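Local structure of zinc-binding protein TroA (Treponema pallidum, 1K0F) at residues L54-G59 against K115-S120; V165-A170 against K223-L228; Y39-G44 against T64-V69. The protein binds zinc with high affinity in the periplasm and delivers it to the membrane permease of the TroABC transporter for import. All coordinates share one frame; numbering follows the deposited sequence.

Contact 1 (L54-G59 against K115-S120); sequences LILYNG and KAVYES
No flat group takes part where Leu54 and Leu56 meet Val117 and Ser120; the rings of both segments are turned elsewhere, Tyr57 to the other face of the sheet, where it meets Phe70, and Tyr118 to the far side of the helix, where it stacks on Tyr136. What remains is a small, mostly aliphatic interface. Leu54 CD1 touches Ser120 CB at 3.8 Å, while the two methyls of Leu56 divide their work. Leu56 CD1 meets Val117 CG1 at 3.7 Å, the two side chains crossing at about a right angle, and Leu56 CD2 lies 3.8 Å from Ser120 OG. The leucines reach the helix by different torsions: CG of Leu54 is anti to its own N (chi1 167°), whereas that of Leu56 is anti to its carbonyl carbon (chi1 -73°). Ser120 thus has a leucine methyl from each of two strand positions against it, and its hydroxyl turns back on its own helix in a weak 3.3 Å bond from Ser120 OG to Ala116 O, a partner for a buried polar atom among methyl groups. Val16 of helix 10-20 touches both Leu56 and Val117 and extends the apolar cluster. Strand 54-57 and helical segment 115-120 run antiparallel, at 178°, their axes 10.0 Å apart at closest approach. This is the helix-on-sheet layering of an alpha/beta lobe, with helix 107-124 packed on the parallel sheet in which strand 54-57 lies between 4-7 and 78-81.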
ATOM      1  N   LEU A  54      -8.787  16.139 -11.720  1.00 26.66           N
ATOM      2  CA  LEU A  54      -9.174  15.052 -10.836  1.00 24.75           C
ATOM      3  C   LEU A  54      -8.045  14.713  -9.883  1.00 24.13           C
ATOM      4  O   LEU A  54      -6.961  14.339 -10.313  1.00 25.09           O
ATOM      5  CB  LEU A  54      -9.523  13.815 -11.663  1.00 25.41           C
ATOM      6  CG  LEU A  54      -9.652  12.505 -10.895  1.00 22.93           C
ATOM      7  CD1 LEU A  54     -10.855  12.601  -9.977  1.00 24.06           C
ATOM      8  CD2 LEU A  54      -9.801  11.342 -11.857  1.00 24.43           C
ATOM      9  N   ILE A  55      -8.296  14.857  -8.590  1.00 24.17           N
ATOM     10  CA  ILE A  55      -7.289  14.524  -7.594  1.00 24.60           C
ATOM     11  C   ILE A  55      -7.728  13.246  -6.890  1.00 22.91           C
ATOM     12  O   ILE A  55      -8.867  13.135  -6.426  1.00 18.92           O
ATOM     13  CB  ILE A  55      -7.108  15.632  -6.545  1.00 25.95           C
ATOM     14  CG1 ILE A  55      -6.353  16.814  -7.158  1.00 26.45           C
ATOM     15  CG2 ILE A  55      -6.315  15.092  -5.360  1.00 26.75           C
ATOM     16  CD1 ILE A  55      -6.291  18.023  -6.248  1.00 26.84           C
ATOM     17  N   LEU A  56      -6.810  12.282  -6.826  1.00 22.50           N
ATOM     18  CA  LEU A  56      -7.084  10.990  -6.214  1.00 20.69           C
ATOM     19  C   LEU A  56      -6.127  10.656  -5.081  1.00 19.39           C
ATOM     20  O   LEU A  56      -4.908  10.773  -5.213  1.00 19.79           O
ATOM     21  CB  LEU A  56      -7.023   9.883  -7.272  1.00 18.73           C
ATOM     22  CG  LEU A  56      -8.182   9.822  -8.274  1.00 17.98           C
ATOM     23  CD1 LEU A  56      -7.977   8.648  -9.221  1.00 19.07           C
ATOM     24  CD2 LEU A  56      -9.500   9.695  -7.533  1.00 16.20           C
ATOM     25  N   TYR A  57      -6.703  10.233  -3.965  1.00 17.91           N
ATOM     26  CA  TYR A  57      -5.925   9.853  -2.809  1.00 18.09           C
ATOM     27  C   TYR A  57      -6.670   8.789  -2.008  1.00 18.97           C
ATOM     28  O   TYR A  57      -7.883   8.608  -2.151  1.00 20.47           O
ATOM     29  CB  TYR A  57      -5.610  11.081  -1.948  1.00 16.29           C
ATOM     30  CG  TYR A  57      -6.790  11.735  -1.254  1.00 15.46           C
ATOM     31  CD1 TYR A  57      -7.768  12.421  -1.979  1.00 14.32           C
ATOM     32  CD2 TYR A  57      -6.882  11.737   0.144  1.00 15.85           C
ATOM     33  CE1 TYR A  57      -8.793  13.086  -1.336  1.00 15.24           C
ATOM     34  CE2 TYR A  57      -7.909  12.404   0.797  1.00 15.61           C
ATOM     35  CZ  TYR A  57      -8.860  13.076   0.054  1.00 17.80           C
ATOM     36  OH  TYR A  57      -9.888  13.716   0.712  1.00 23.47           O
ATOM     37  N   ASN A  58      -5.926   8.072  -1.181  1.00 17.34           N
ATOM     38  CA  ASN A  58      -6.461   7.006  -0.356  1.00 18.09           C
ATOM     39  C   ASN A  58      -7.679   7.375   0.484  1.00 19.59           C
ATOM     40  O   ASN A  58      -8.817   6.974   0.204  1.00 17.96           O
ATOM     41  CB  ASN A  58      -5.363   6.513   0.581  1.00 18.24           C
ATOM     42  CG  ASN A  58      -5.437   5.033   0.840  1.00 21.58           C
ATOM     43  OD1 ASN A  58      -5.729   4.250  -0.073  1.00 23.31           O
ATOM     44  ND2 ASN A  58      -5.163   4.632   2.076  1.00 22.01           N
ATOM     45  N   GLY A  59      -7.397   8.161   1.517  1.00 20.62           N
ATOM     46  CA  GLY A  59      -8.402   8.547   2.476  1.00 19.60           C
ATOM     47  C   GLY A  59      -7.936   7.720   3.659  1.00 19.62           C
ATOM     48  O   GLY A  59      -6.731   7.490   3.802  1.00 18.99           O
ATOM     49  N   LYS A 115     -12.764   0.865  -7.672  1.00 27.28           N
ATOM     50  CA  LYS A 115     -14.105   1.213  -8.151  1.00 26.93           C
ATOM     51  C   LYS A 115     -14.235   2.729  -8.107  1.00 24.15           C
ATOM     52  O   LYS A 115     -14.739   3.357  -9.039  1.00 22.79           O
ATOM     53  CB  LYS A 115     -15.185   0.569  -7.264  1.00 28.47           C
ATOM     54  CG  LYS A 115     -16.593   0.587  -7.866  1.00 31.65           C
ATOM     55  CD  LYS A 115     -17.652   1.006  -6.853  1.00 34.19           C
ATOM     56  CE  LYS A 115     -18.887   0.133  -6.954  1.00 33.91           C
ATOM     57  NZ  LYS A 115     -19.169  -0.518  -5.641  1.00 40.26           N
ATOM     58  N   ALA A 116     -13.757   3.296  -7.001  1.00 22.75           N
ATOM     59  CA  ALA A 116     -13.768   4.734  -6.769  1.00 20.22           C
ATOM     60  C   ALA A 116     -12.969   5.435  -7.867  1.00 17.33           C
ATOM     61  O   ALA A 116     -13.423   6.416  -8.450  1.00 14.92           O
ATOM     62  CB  ALA A 116     -13.166   5.038  -5.399  1.00 19.38           C
ATOM     63  N   VAL A 117     -11.774   4.930  -8.138  1.00 16.30           N
ATOM     64  CA  VAL A 117     -10.926   5.504  -9.177  1.00 18.67           C
ATOM     65  C   VAL A 117     -11.663   5.501 -10.518  1.00 20.12           C
ATOM     66  O   VAL A 117     -11.774   6.528 -11.189  1.00 19.45           O
ATOM     67  CB  VAL A 117      -9.641   4.697  -9.333  1.00 16.44           C
ATOM     68  CG1 VAL A 117      -8.812   5.275 -10.448  1.00 17.51           C
ATOM     69  CG2 VAL A 117      -8.863   4.703  -8.033  1.00 16.02           C
ATOM     70  N   TYR A 118     -12.164   4.326 -10.884  1.00 21.44           N
ATOM     71  CA  TYR A 118     -12.894   4.151 -12.125  1.00 21.99           C
ATOM     72  C   TYR A 118     -14.044   5.129 -12.231  1.00 22.85           C
ATOM     73  O   TYR A 118     -14.171   5.842 -13.221  1.00 24.08           O
ATOM     74  CB  TYR A 118     -13.433   2.727 -12.209  1.00 22.73           C
ATOM     75  CG  TYR A 118     -14.703   2.579 -13.028  1.00 22.68           C
ATOM     76  CD1 TYR A 118     -14.669   2.692 -14.407  1.00 23.60           C
ATOM     77  CD2 TYR A 118     -15.912   2.289 -12.419  1.00 22.39           C
ATOM     78  CE1 TYR A 118     -15.815   2.513 -15.172  1.00 23.35           C
ATOM     79  CE2 TYR A 118     -17.074   2.102 -13.167  1.00 23.77           C
ATOM     80  CZ  TYR A 118     -17.017   2.212 -14.546  1.00 24.25           C
ATOM     81  OH  TYR A 118     -18.142   2.008 -15.290  1.00 23.77           O
ATOM     82  N   GLU A 119     -14.887   5.158 -11.207  1.00 24.23           N
ATOM     83  CA  GLU A 119     -16.049   6.042 -11.195  1.00 25.28           C
ATOM     84  C   GLU A 119     -15.685   7.528 -11.158  1.00 25.37           C
ATOM     85  O   GLU A 119     -16.482   8.376 -11.559  1.00 26.17           O
ATOM     86  CB  GLU A 119     -16.958   5.706 -10.009  1.00 26.43           C
ATOM     87  CG  GLU A 119     -17.897   4.539 -10.273  1.00 28.39           C
ATOM     88  CD  GLU A 119     -18.716   4.164  -9.062  1.00 28.09           C
ATOM     89  OE1 GLU A 119     -19.570   3.263  -9.185  1.00 28.07           O
ATOM     90  OE2 GLU A 119     -18.502   4.771  -7.993  1.00 28.79           O
ATOM     91  N   SER A 120     -14.496   7.846 -10.658  1.00 24.97           N
ATOM     92  CA  SER A 120     -14.047   9.233 -10.596  1.00 23.81           C
ATOM     93  C   SER A 120     -13.659   9.641 -12.014  1.00 24.59           C
ATOM     94  O   SER A 120     -14.001  10.728 -12.496  1.00 22.16           O
ATOM     95  CB  SER A 120     -12.827   9.353  -9.683  1.00 22.52           C
ATOM     96  OG  SER A 120     -13.210   9.700  -8.370  1.00 22.19           O
TER

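Contact 2 (V165-A170 against K223-L228); sequences VTAHDA and KNVEAL
Methyl-to-backbone packing comes first: Val225 CG2 presses on the main chain at the corner after strand 163-166, lying 3.6 Å from Ala167 CA and 3.8 Å from Ala167 N. Val225 CG2 is the branch anti to its carbonyl carbon, and it also comes within 4.1 Å of Ala167 CB. The second kind is methyl against methyl. Val165 CG1 and Leu228 CD2 stand 4.2 Å apart, the side chains crossing at about a right angle one turn further along the helix, and Leu202 of helix 196-208 touches both.

The polar interactions around the zinc ligand lie just beyond the corner. Ala170 N bonds to His168 O at 2.6 Å, closing an inverse gamma turn centred on Asp169, and Ala170 CB lies over one face of the His168 ring, offset toward its rim. That imidazole leads away from helix 225-233 into the zinc site, where ND1 is hydrogen-bonded to Glu217 and NE2 weakly to Asp248, another zinc ligand.

The chemistry is therefore divided: buried aliphatic packing joins helix 225-233 to the corner at Ala167, while the zinc ligand one residue later takes its polar partners from elsewhere, and in this metal-free form both of its ring nitrogens have one.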
ATOM      1  N   VAL A 165       6.982 -10.321  10.053  1.00 31.24           N
ATOM      2  CA  VAL A 165       7.404  -9.137  10.778  1.00 30.33           C
ATOM      3  C   VAL A 165       8.050  -8.247   9.725  1.00 29.82           C
ATOM      4  O   VAL A 165       8.944  -8.676   8.994  1.00 28.28           O
ATOM      5  CB  VAL A 165       8.416  -9.485  11.895  1.00 29.42           C
ATOM      6  CG1 VAL A 165       8.925  -8.211  12.547  1.00 29.89           C
ATOM      7  CG2 VAL A 165       7.757 -10.376  12.940  1.00 28.35           C
ATOM      8  N   THR A 166       7.581  -7.009   9.638  1.00 30.09           N
ATOM      9  CA  THR A 166       8.090  -6.075   8.648  1.00 30.49           C
ATOM     10  C   THR A 166       8.446  -4.712   9.227  1.00 30.88           C
ATOM     11  O   THR A 166       8.261  -4.463  10.416  1.00 30.84           O
ATOM     12  CB  THR A 166       7.047  -5.863   7.554  1.00 30.41           C
ATOM     13  OG1 THR A 166       5.753  -5.784   8.160  1.00 29.70           O
ATOM     14  CG2 THR A 166       7.071  -7.022   6.561  1.00 32.03           C
ATOM     15  N   ALA A 167       8.946  -3.834   8.360  1.00 31.76           N
ATOM     16  CA  ALA A 167       9.341  -2.473   8.729  1.00 32.75           C
ATOM     17  C   ALA A 167       8.296  -1.730   9.582  1.00 33.77           C
ATOM     18  O   ALA A 167       8.627  -1.215  10.653  1.00 33.73           O
ATOM     19  CB  ALA A 167       9.651  -1.674   7.468  1.00 32.16           C
ATOM     20  N   HIS A 168       7.052  -1.654   9.097  1.00 34.70           N
ATOM     21  CA  HIS A 168       5.972  -0.990   9.836  1.00 35.73           C
ATOM     22  C   HIS A 168       4.611  -1.695   9.695  1.00 35.98           C
ATOM     23  O   HIS A 168       4.419  -2.491   8.782  1.00 37.89           O
ATOM     24  CB  HIS A 168       5.890   0.513   9.454  1.00 33.93           C
ATOM     25  CG  HIS A 168       5.105   0.811   8.211  1.00 33.99           C
ATOM     26  ND1 HIS A 168       5.433   0.295   6.977  1.00 34.90           N
ATOM     27  CD2 HIS A 168       4.053   1.639   8.001  1.00 33.30           C
ATOM     28  CE1 HIS A 168       4.619   0.790   6.060  1.00 32.77           C
ATOM     29  NE2 HIS A 168       3.775   1.609   6.655  1.00 32.18           N
ATOM     30  N   ASP A 169       3.688  -1.410  10.617  1.00 36.53           N
ATOM     31  CA  ASP A 169       2.344  -2.014  10.656  1.00 36.13           C
ATOM     32  C   ASP A 169       1.500  -1.679   9.439  1.00 33.97           C
ATOM     33  O   ASP A 169       0.485  -0.985   9.547  1.00 34.03           O
ATOM     34  CB  ASP A 169       1.603  -1.546  11.919  1.00 40.93           C
ATOM     35  CG  ASP A 169       0.996  -2.699  12.714  1.00 43.30           C
ATOM     36  OD1 ASP A 169       1.152  -3.869  12.285  1.00 43.25           O
ATOM     37  OD2 ASP A 169       0.364  -2.423  13.766  1.00 43.82           O
ATOM     38  N   ALA A 170       1.897  -2.210   8.291  1.00 30.95           N
ATOM     39  CA  ALA A 170       1.197  -1.938   7.052  1.00 29.37           C
ATOM     40  C   ALA A 170       0.651  -3.181   6.371  1.00 28.67           C
ATOM     41  O   ALA A 170       0.534  -3.211   5.154  1.00 29.85           O
ATOM     42  CB  ALA A 170       2.125  -1.198   6.098  1.00 29.39           C
ATOM     43  N   LYS A 223      17.695   0.873   7.674  1.00 37.23           N
ATOM     44  CA  LYS A 223      18.548   0.949   8.857  1.00 39.29           C
ATOM     45  C   LYS A 223      17.844   0.486  10.119  1.00 39.93           C
ATOM     46  O   LYS A 223      18.492   0.079  11.079  1.00 39.65           O
ATOM     47  CB  LYS A 223      19.094   2.375   9.030  1.00 40.54           C
ATOM     48  CG  LYS A 223      18.842   3.063  10.381  1.00 41.80           C
ATOM     49  CD  LYS A 223      18.616   4.553  10.164  1.00 43.49           C
ATOM     50  CE  LYS A 223      19.842   5.254   9.592  1.00 45.21           C
ATOM     51  NZ  LYS A 223      21.130   4.686  10.113  1.00 48.22           N
ATOM     52  N   ASN A 224      16.517   0.503  10.100  1.00 40.54           N
ATOM     53  CA  ASN A 224      15.767   0.078  11.266  1.00 41.43           C
ATOM     54  C   ASN A 224      15.536  -1.421  11.360  1.00 40.83           C
ATOM     55  O   ASN A 224      15.737  -2.003  12.416  1.00 41.66           O
ATOM     56  CB  ASN A 224      14.437   0.818  11.317  1.00 42.65           C
ATOM     57  CG  ASN A 224      14.612   2.277  11.699  1.00 44.80           C
ATOM     58  OD1 ASN A 224      14.919   2.598  12.851  1.00 44.81           O
ATOM     59  ND2 ASN A 224      14.420   3.175  10.728  1.00 44.72           N
ATOM     60  N   VAL A 225      15.120  -2.055  10.270  1.00 40.77           N
ATOM     61  CA  VAL A 225      14.899  -3.495  10.317  1.00 40.53           C
ATOM     62  C   VAL A 225      16.223  -4.251  10.471  1.00 40.83           C
ATOM     63  O   VAL A 225      16.308  -5.215  11.234  1.00 42.74           O
ATOM     64  CB  VAL A 225      14.161  -4.001   9.051  1.00 40.70           C
ATOM     65  CG1 VAL A 225      14.501  -5.477   8.793  1.00 39.72           C
ATOM     66  CG2 VAL A 225      12.658  -3.823   9.228  1.00 39.57           C
ATOM     67  N   GLU A 226      17.254  -3.821   9.746  1.00 39.26           N
ATOM     68  CA  GLU A 226      18.558  -4.470   9.832  1.00 37.51           C
ATOM     69  C   GLU A 226      19.059  -4.399  11.261  1.00 35.25           C
ATOM     70  O   GLU A 226      19.871  -5.221  11.680  1.00 35.70           O
ATOM     71  CB  GLU A 226      19.570  -3.773   8.933  1.00 39.53           C
ATOM     72  CG  GLU A 226      19.151  -3.671   7.499  1.00 42.81           C
ATOM     73  CD  GLU A 226      20.329  -3.718   6.562  1.00 45.91           C
ATOM     74  OE1 GLU A 226      21.416  -3.201   6.924  1.00 48.59           O
ATOM     75  OE2 GLU A 226      20.180  -4.280   5.457  1.00 46.29           O
ATOM     76  N   ALA A 227      18.584  -3.400  11.998  1.00 32.06           N
ATOM     77  CA  ALA A 227      18.985  -3.218  13.386  1.00 29.83           C
ATOM     78  C   ALA A 227      18.241  -4.245  14.215  1.00 28.61           C
ATOM     79  O   ALA A 227      18.767  -4.800  15.177  1.00 29.11           O
ATOM     80  CB  ALA A 227      18.640  -1.816  13.850  1.00 29.78           C
ATOM     81  N   LEU A 228      17.000  -4.492  13.829  1.00 27.95           N
ATOM     82  CA  LEU A 228      16.190  -5.472  14.518  1.00 28.06           C
ATOM     83  C   LEU A 228      16.871  -6.790  14.233  1.00 27.53           C
ATOM     84  O   LEU A 228      17.048  -7.612  15.118  1.00 27.93           O
ATOM     85  CB  LEU A 228      14.769  -5.479  13.956  1.00 28.62           C
ATOM     86  CG  LEU A 228      13.898  -6.706  14.240  1.00 30.04           C
ATOM     87  CD1 LEU A 228      14.013  -7.128  15.709  1.00 29.16           C
ATOM     88  CD2 LEU A 228      12.453  -6.371  13.887  1.00 29.00           C
TER

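Contact 3 (Y39-G44 against T64-V69); sequences YTATAG and TKMGEV
This is a partly buried, mainly apolar contact between two helix beginnings in the lobe built on the four-stranded parallel sheet: the loop leading into helix 43-51 lies beside the start of helix 67-73. Thr42 and Met66 hold the N-cap positions of the two helices. The Thr42 side chain caps a backbone N just beyond Gly44, and its OG1 is also hydrogen-bonded to Asp45 OD2.

The Met66 methyl makes the side-chain contacts with both Tyr39 and Ala41. Its CG is set anti to the carbonyl carbon (chi1 -79°), and a bend at chi3 brings the terminal methyl into the angle between Tyr39 and Ala41. There Met66 CE approaches the tyrosine at its edge, near the ring plane, 3.8 Å from Tyr39 CD2 and 4.0 Å from Tyr39 CE2. The same methyl, Met66 CE, lies 3.8 Å from Ala41 CB, so one carbon serves an aromatic edge and an aliphatic neighbour together. Met30 touches both the Tyr39 and the Met66 side chains, and Val46 of helix 43-51 lies against Ala41 and Val69, carrying the apolar packing on into the helices.

The solvent-exposed margin belongs to Lys65. Its bent chain leads its amino end away from segment 39-44, yet the side chain comes to about 6 Å from that of the zinc ligand His37. Nearer the backbone, Lys65 touches Tyr39 through carbon alone, Lys65 CB resting 3.5 Å from the Tyr39 carbonyl O.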
ATOM      1  N   TYR A  39       4.729  12.387   3.720  1.00 48.72           N
ATOM      2  CA  TYR A  39       4.929  13.037   2.427  1.00 49.76           C
ATOM      3  C   TYR A  39       4.218  14.398   2.371  1.00 51.09           C
ATOM      4  O   TYR A  39       3.082  14.537   2.840  1.00 48.44           O
ATOM      5  CB  TYR A  39       4.425  12.128   1.290  1.00 48.75           C
ATOM      6  CG  TYR A  39       4.763  12.638  -0.101  1.00 48.37           C
ATOM      7  CD1 TYR A  39       5.906  12.207  -0.765  1.00 48.28           C
ATOM      8  CD2 TYR A  39       3.956  13.581  -0.733  1.00 48.60           C
ATOM      9  CE1 TYR A  39       6.242  12.711  -2.022  1.00 49.10           C
ATOM     10  CE2 TYR A  39       4.285  14.092  -1.987  1.00 49.25           C
ATOM     11  CZ  TYR A  39       5.429  13.657  -2.624  1.00 48.78           C
ATOM     12  OH  TYR A  39       5.772  14.198  -3.846  1.00 48.87           O
ATOM     13  N   THR A  40       4.908  15.391   1.800  1.00 52.84           N
ATOM     14  CA  THR A  40       4.382  16.752   1.638  1.00 54.40           C
ATOM     15  C   THR A  40       4.390  17.110   0.156  1.00 55.94           C
ATOM     16  O   THR A  40       5.323  16.754  -0.564  1.00 58.13           O
ATOM     17  CB  THR A  40       5.261  17.809   2.338  1.00 53.49           C
ATOM     18  OG1 THR A  40       6.092  17.172   3.313  1.00 52.97           O
ATOM     19  CG2 THR A  40       4.398  18.875   2.994  1.00 52.06           C
ATOM     20  N   ALA A  41       3.361  17.818  -0.301  1.00 56.85           N
ATOM     21  CA  ALA A  41       3.293  18.225  -1.701  1.00 56.82           C
ATOM     22  C   ALA A  41       4.257  19.387  -1.897  1.00 56.85           C
ATOM     23  O   ALA A  41       4.008  20.493  -1.428  1.00 57.75           O
ATOM     24  CB  ALA A  41       1.875  18.654  -2.067  1.00 55.71           C
ATOM     25  N   THR A  42       5.364  19.125  -2.584  1.00 56.29           N
ATOM     26  CA  THR A  42       6.359  20.151  -2.840  1.00 55.34           C
ATOM     27  C   THR A  42       5.739  21.276  -3.666  1.00 56.30           C
ATOM     28  O   THR A  42       4.536  21.271  -3.939  1.00 56.22           O
ATOM     29  CB  THR A  42       7.533  19.571  -3.615  1.00 54.91           C
ATOM     30  OG1 THR A  42       7.103  19.241  -4.942  1.00 55.23           O
ATOM     31  CG2 THR A  42       8.051  18.314  -2.932  1.00 54.03           C
ATOM     32  N   ALA A  43       6.564  22.240  -4.062  1.00 57.14           N
ATOM     33  CA  ALA A  43       6.095  23.374  -4.856  1.00 57.05           C
ATOM     34  C   ALA A  43       5.424  22.887  -6.135  1.00 56.66           C
ATOM     35  O   ALA A  43       4.286  23.258  -6.439  1.00 55.61           O
ATOM     36  CB  ALA A  43       7.267  24.305  -5.189  1.00 56.98           C
ATOM     37  N   GLY A  44       6.142  22.051  -6.876  1.00 56.26           N
ATOM     38  CA  GLY A  44       5.607  21.522  -8.111  1.00 56.44           C
ATOM     39  C   GLY A  44       4.337  20.759  -7.822  1.00 56.49           C
ATOM     40  O   GLY A  44       3.297  21.029  -8.414  1.00 57.32           O
ATOM     41  N   THR A  64      -1.687  11.302   5.825  1.00 46.77           N
ATOM     42  CA  THR A  64      -1.770  12.196   6.978  1.00 49.81           C
ATOM     43  C   THR A  64      -1.428  13.668   6.757  1.00 51.73           C
ATOM     44  O   THR A  64      -2.198  14.554   7.131  1.00 51.29           O
ATOM     45  CB  THR A  64      -0.871  11.677   8.116  1.00 50.22           C
ATOM     46  OG1 THR A  64       0.494  11.659   7.671  1.00 51.10           O
ATOM     47  CG2 THR A  64      -1.287  10.268   8.522  1.00 50.04           C
ATOM     48  N   LYS A  65      -0.274  13.928   6.149  1.00 54.71           N
ATOM     49  CA  LYS A  65       0.188  15.297   5.924  1.00 57.32           C
ATOM     50  C   LYS A  65      -0.288  16.009   4.653  1.00 58.24           C
ATOM     51  O   LYS A  65       0.458  16.794   4.070  1.00 58.98           O
ATOM     52  CB  LYS A  65       1.717  15.317   5.970  1.00 58.51           C
ATOM     53  CG  LYS A  65       2.295  15.360   7.377  1.00 61.14           C
ATOM     54  CD  LYS A  65       3.286  14.235   7.610  1.00 62.52           C
ATOM     55  CE  LYS A  65       3.813  14.272   9.027  1.00 63.81           C
ATOM     56  NZ  LYS A  65       2.774  14.774   9.968  1.00 64.40           N
ATOM     57  N   MET A  66      -1.524  15.769   4.233  1.00 59.36           N
ATOM     58  CA  MET A  66      -2.032  16.415   3.025  1.00 59.95           C
ATOM     59  C   MET A  66      -3.432  17.009   3.198  1.00 61.77           C
ATOM     60  O   MET A  66      -3.944  17.669   2.291  1.00 61.00           O
ATOM     61  CB  MET A  66      -2.037  15.418   1.863  1.00 57.91           C
ATOM     62  CG  MET A  66      -0.674  15.202   1.233  1.00 55.62           C
ATOM     63  SD  MET A  66      -0.762  14.375  -0.359  1.00 50.10           S
ATOM     64  CE  MET A  66       0.524  15.213  -1.241  1.00 51.85           C
ATOM     65  N   GLY A  67      -4.038  16.773   4.361  1.00 64.37           N
ATOM     66  CA  GLY A  67      -5.375  17.280   4.646  1.00 66.49           C
ATOM     67  C   GLY A  67      -5.615  18.729   4.260  1.00 67.31           C
ATOM     68  O   GLY A  67      -6.555  19.034   3.526  1.00 67.96           O
ATOM     69  N   GLU A  68      -4.774  19.627   4.767  1.00 68.10           N
ATOM     70  CA  GLU A  68      -4.888  21.048   4.463  1.00 68.60           C
ATOM     71  C   GLU A  68      -4.923  21.244   2.949  1.00 67.38           C
ATOM     72  O   GLU A  68      -5.903  21.751   2.405  1.00 66.93           O
ATOM     73  CB  GLU A  68      -3.696  21.809   5.059  1.00 70.43           C
ATOM     74  CG  GLU A  68      -4.054  23.136   5.727  1.00 74.47           C
ATOM     75  CD  GLU A  68      -4.412  22.999   7.209  1.00 77.26           C
ATOM     76  OE1 GLU A  68      -5.431  23.597   7.634  1.00 77.84           O
ATOM     77  OE2 GLU A  68      -3.676  22.304   7.949  1.00 77.82           O
ATOM     78  N   VAL A  69      -3.858  20.815   2.278  1.00 66.93           N
ATOM     79  CA  VAL A  69      -3.745  20.939   0.823  1.00 66.01           C
ATOM     80  C   VAL A  69      -4.965  20.399   0.077  1.00 65.48           C
ATOM     81  O   VAL A  69      -5.396  20.984  -0.912  1.00 65.42           O
ATOM     82  CB  VAL A  69      -2.487  20.205   0.272  1.00 66.28           C
ATOM     83  CG1 VAL A  69      -1.834  21.043  -0.812  1.00 66.27           C
ATOM     84  CG2 VAL A  69      -1.489  19.926   1.394  1.00 66.69           C
TER

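Overall arrangement
Contacts 1 and 3 belong to the lobe with the four-stranded parallel sheet, their centres 17 Å apart and their segments alternating along the chain, so that strand 54-57 falls between helices 43-51 and 67-73 of contact 3. Contact 2 is in the other lobe, its centre 30 Å from that of contact 1 and 25 Å from that of contact 3; the long helix 129-156 comes between the lobes in sequence. The zinc site draws ligands from both: contact 2 contributes His168, and contact 3 lies beside His37, whereas contact 1 is away from it. With the metal absent, the lobes nevertheless remain closed over this site.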